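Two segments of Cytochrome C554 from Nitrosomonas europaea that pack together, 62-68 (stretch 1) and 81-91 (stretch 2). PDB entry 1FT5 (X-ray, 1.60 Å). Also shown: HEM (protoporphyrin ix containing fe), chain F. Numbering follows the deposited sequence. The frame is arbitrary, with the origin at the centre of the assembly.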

# COMPACT_ATOMS: atom_id res chain seq x y z
N GLY A 62 1.38 12.62 -4.17
CA GLY A 62 2.11 11.87 -3.19
C GLY A 62 1.31 10.83 -2.45
O GLY A 62 1.89 9.89 -1.89
N CYS A 63 -0.01 11.03 -2.39
CA CYS A 63 -0.79 10.02 -1.68
C CYS A 63 -1.55 9.12 -2.64
O CYS A 63 -2.36 8.30 -2.21
N HIS A 64 -1.29 9.26 -3.92
CA HIS A 64 -1.98 8.50 -4.96
C HIS A 64 -1.04 7.62 -5.81
O HIS A 64 -1.45 7.12 -6.85
N VAL A 65 0.20 7.52 -5.33
CA VAL A 65 1.28 6.73 -6.00
C VAL A 65 2.16 6.09 -4.94
O VAL A 65 2.09 6.39 -3.75
N ASP A 66 3.07 5.23 -5.40
CA ASP A 66 4.05 4.64 -4.47
C ASP A 66 5.37 5.44 -4.31
O ASP A 66 5.99 5.80 -5.32
N GLY A 67 5.78 5.69 -3.05
CA GLY A 67 7.09 6.22 -2.77
C GLY A 67 7.38 7.64 -3.26
O GLY A 67 8.53 7.98 -3.57
N PHE A 68 6.39 8.49 -3.26
CA PHE A 68 6.68 9.85 -3.75
C PHE A 68 7.68 10.53 -2.80
O PHE A 68 7.54 10.45 -1.57
N PRO A 81 4.38 3.54 -14.67
CA PRO A 81 3.09 2.90 -14.48
C PRO A 81 3.11 1.95 -13.27
O PRO A 81 2.08 1.85 -12.55
N MET A 82 4.20 1.21 -13.07
CA MET A 82 4.24 0.30 -11.92
C MET A 82 4.40 0.92 -10.51
O MET A 82 4.51 0.21 -9.51
N LEU A 83 4.44 2.25 -10.47
CA LEU A 83 4.44 2.98 -9.18
C LEU A 83 3.20 3.88 -9.17
O LEU A 83 3.07 4.69 -8.23
N THR A 84 2.31 3.79 -10.16
CA THR A 84 1.11 4.62 -10.26
C THR A 84 -0.02 3.97 -9.53
O THR A 84 -0.27 2.78 -9.70
N GLY A 85 -0.76 4.73 -8.70
CA GLY A 85 -1.77 4.08 -7.86
C GLY A 85 -1.06 3.68 -6.54
O GLY A 85 0.18 3.61 -6.48
N VAL A 86 -1.82 3.42 -5.46
CA VAL A 86 -1.24 3.06 -4.17
C VAL A 86 -1.13 1.55 -4.26
O VAL A 86 -2.10 0.83 -4.15
N GLY A 87 0.11 1.14 -4.45
CA GLY A 87 0.45 -0.26 -4.69
C GLY A 87 1.07 -0.99 -3.55
O GLY A 87 1.10 -0.58 -2.39
N CYS A 88 1.68 -2.14 -3.93
CA CYS A 88 2.15 -3.06 -2.89
C CYS A 88 3.08 -2.49 -1.86
O CYS A 88 3.00 -2.72 -0.69
N GLU A 89 4.10 -1.74 -2.33
CA GLU A 89 5.11 -1.22 -1.45
C GLU A 89 4.58 -0.06 -0.58
O GLU A 89 5.17 0.22 0.43
N SER A 90 3.51 0.59 -1.03
CA SER A 90 2.96 1.65 -0.17
C SER A 90 2.50 1.09 1.16
O SER A 90 2.49 1.83 2.16
N CYS A 91 2.12 -0.19 1.22
CA CYS A 91 1.75 -0.80 2.51
C CYS A 91 2.84 -1.71 3.07
O CYS A 91 3.17 -1.68 4.26

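What holds the two stretches together most firmly? Asp66 does, pointing toward stretch 2 with chi1 in the m rotamer. Its OD2 accepts two hydrogen bonds, from Ser90 OG at 2.5 Å and from Gly87 N at 2.8 Å, so one carboxylate oxygen holds both the backbone of Gly87 and the side chain of Ser90. Ser90, also m, points toward stretch 1 to meet it. Gly87 leaves room for this arrangement: a CB there would lie 2.7 Å from Asp66 OD1, a clash.

How is the other carboxylate oxygen satisfied? Water 1 donates to Asp66 OD1 (2.7 Å) and to Glu89 OE1 (2.9 Å), and accepts from Glu89 N (2.9 Å). It thereby mediates between two acidic groups whose OD1 and OE1 atoms, on Asp66 and Glu89, are 4.5 Å apart. Water 2 links Asp66 OD1 (2.7 Å) with Gly85 O (2.9 Å), while water 3 donates to Ser90 OG and accepts from Gly67 N, both at 2.8 Å.

What does the backbone add? Asp66 N gives Leu83 O a nearly straight hydrogen bond of 2.9 Å, whereas the one from Gly85 N to His64 O, 3.1 Å, is bent and weak. Between them, Val65 CA makes a CA-H...O contact with Gly85 O at 3.3 Å.

Where does the nonpolar packing lie? Leu83 (m, t) brings CD2 to 3.6 Å from Asp66 CB, covering the aliphatic part of the acid. Val65, m and sideways, sets CB 3.4 Å from Leu83 O. Val86, t, points away at its CB, yet its CG2 comes within 3.4 Å of Cys63 O, which has no polar partner.

Which side chains turn to the heme instead? Cys63 and His64, both m, point away from stretch 2: Cys63 SG is bonded to HEM CAC at 1.9 Å, and His64 NE2 binds HEM FE at 2.2 Å.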

# COMPACT_ATOMS: atom_id res chain seq x y z
CB CYS A 63 -1.80 10.72 -0.75
SG CYS A 63 -0.92 11.63 0.54
CB HIS A 64 -2.74 9.46 -5.87
CG HIS A 64 -3.95 10.09 -5.19
ND1 HIS A 64 -5.25 9.77 -5.49
CD2 HIS A 64 -4.03 11.01 -4.17
CE1 HIS A 64 -6.08 10.48 -4.68
NE2 HIS A 64 -5.38 11.22 -3.86
CB VAL A 65 2.19 7.68 -6.85
CG1 VAL A 65 1.35 8.42 -7.90
CG2 VAL A 65 2.99 8.66 -5.93
CB ASP A 66 4.55 3.28 -5.06
CG ASP A 66 3.54 2.18 -4.97
OD1 ASP A 66 3.60 1.29 -5.87
OD2 ASP A 66 2.73 2.17 -4.03
CB PHE A 68 5.38 10.68 -3.76
CG PHE A 68 5.53 12.02 -4.41
CD1 PHE A 68 5.91 12.15 -5.72
CD2 PHE A 68 5.24 13.18 -3.67
CE1 PHE A 68 6.01 13.39 -6.34
CE2 PHE A 68 5.34 14.45 -4.30
CZ PHE A 68 5.71 14.56 -5.60
CB PRO A 81 2.94 2.10 -15.78
CG PRO A 81 3.47 3.08 -16.81
CD PRO A 81 4.76 3.63 -16.10
CB MET A 82 5.30 -0.79 -12.17
CG MET A 82 6.76 -0.29 -12.03
SD MET A 82 8.01 -1.71 -12.04
CE MET A 82 7.69 -2.64 -10.85
CB LEU A 83 5.71 3.89 -9.05
CG LEU A 83 7.00 3.10 -8.82
CD1 LEU A 83 8.23 4.02 -9.06
CD2 LEU A 83 7.12 2.52 -7.42
CB THR A 84 0.75 4.83 -11.75
OG1 THR A 84 1.83 5.52 -12.39
CG2 THR A 84 -0.49 5.65 -11.87
CB VAL A 86 -2.20 3.46 -3.05
CG1 VAL A 86 -1.65 3.05 -1.74
CG2 VAL A 86 -2.30 5.02 -3.02
CB CYS A 88 2.85 -4.26 -3.61
SG CYS A 88 2.03 -4.89 -5.05
CB GLU A 89 6.27 -0.72 -2.27
CG GLU A 89 7.07 -1.85 -3.00
CD GLU A 89 8.00 -1.26 -4.04
OE1 GLU A 89 7.53 -0.60 -4.96
OE2 GLU A 89 9.24 -1.41 -3.89
CB SER A 90 1.80 2.41 -0.84
OG SER A 90 2.30 3.31 -1.81
CB CYS A 91 0.43 -1.59 2.39
SG CYS A 91 -0.95 -0.45 2.04
CHA HEM F . -9.14 10.37 -1.81
CHB HEM F . -8.27 13.90 -5.01
CHC HEM F . -4.30 15.20 -2.44
CHD HEM F . -5.03 11.36 0.50
C1A HEM F . -9.25 11.21 -2.96
C2A HEM F . -10.37 11.24 -3.83
C3A HEM F . -10.11 12.23 -4.76
C4A HEM F . -8.82 12.78 -4.38
CMA HEM F . -10.99 12.74 -5.92
CAA HEM F . -11.58 10.37 -3.71
CBA HEM F . -12.59 10.91 -2.70
CGA HEM F . -13.90 10.13 -2.72
O1A HEM F . -14.08 9.24 -3.58
O2A HEM F . -14.74 10.39 -1.83
C1B HEM F . -7.10 14.56 -4.58
C2B HEM F . -6.60 15.81 -5.13
C3B HEM F . -5.56 16.19 -4.38
C4B HEM F . -5.34 15.17 -3.38
CMB HEM F . -7.12 16.50 -6.36
CAB HEM F . -4.67 17.44 -4.52
CBB HEM F . -5.49 18.75 -4.48
C1C HEM F . -4.12 14.20 -1.44
C2C HEM F . -3.02 14.20 -0.50
C3C HEM F . -3.20 13.09 0.31
C4C HEM F . -4.43 12.47 -0.15
CMC HEM F . -1.87 15.19 -0.44
CAC HEM F . -2.33 12.54 1.40
CBC HEM F . -1.65 13.49 2.38
C1D HEM F . -6.24 10.77 0.13
C2D HEM F . -6.87 9.75 0.88
C3D HEM F . -8.06 9.48 0.24
C4D HEM F . -8.11 10.34 -0.91
CMD HEM F . -6.31 9.12 2.16
CAD HEM F . -9.11 8.48 0.70
CBD HEM F . -10.25 9.07 1.55
CGD HEM F . -11.23 8.00 1.99
O1D HEM F . -12.01 7.55 1.15
O2D HEM F . -11.22 7.65 3.14
NA HEM F . -8.25 12.13 -3.32
NB HEM F . -6.33 14.16 -3.49
NC HEM F . -4.94 13.10 -1.27
ND HEM F . -6.95 11.13 -0.96
FE HEM F . -6.45 12.44 -2.42
O HOH W 1 4.71 -1.05 -5.11
O HOH W 2 1.51 1.23 -7.56
O HOH W 3 4.05 5.20 -0.84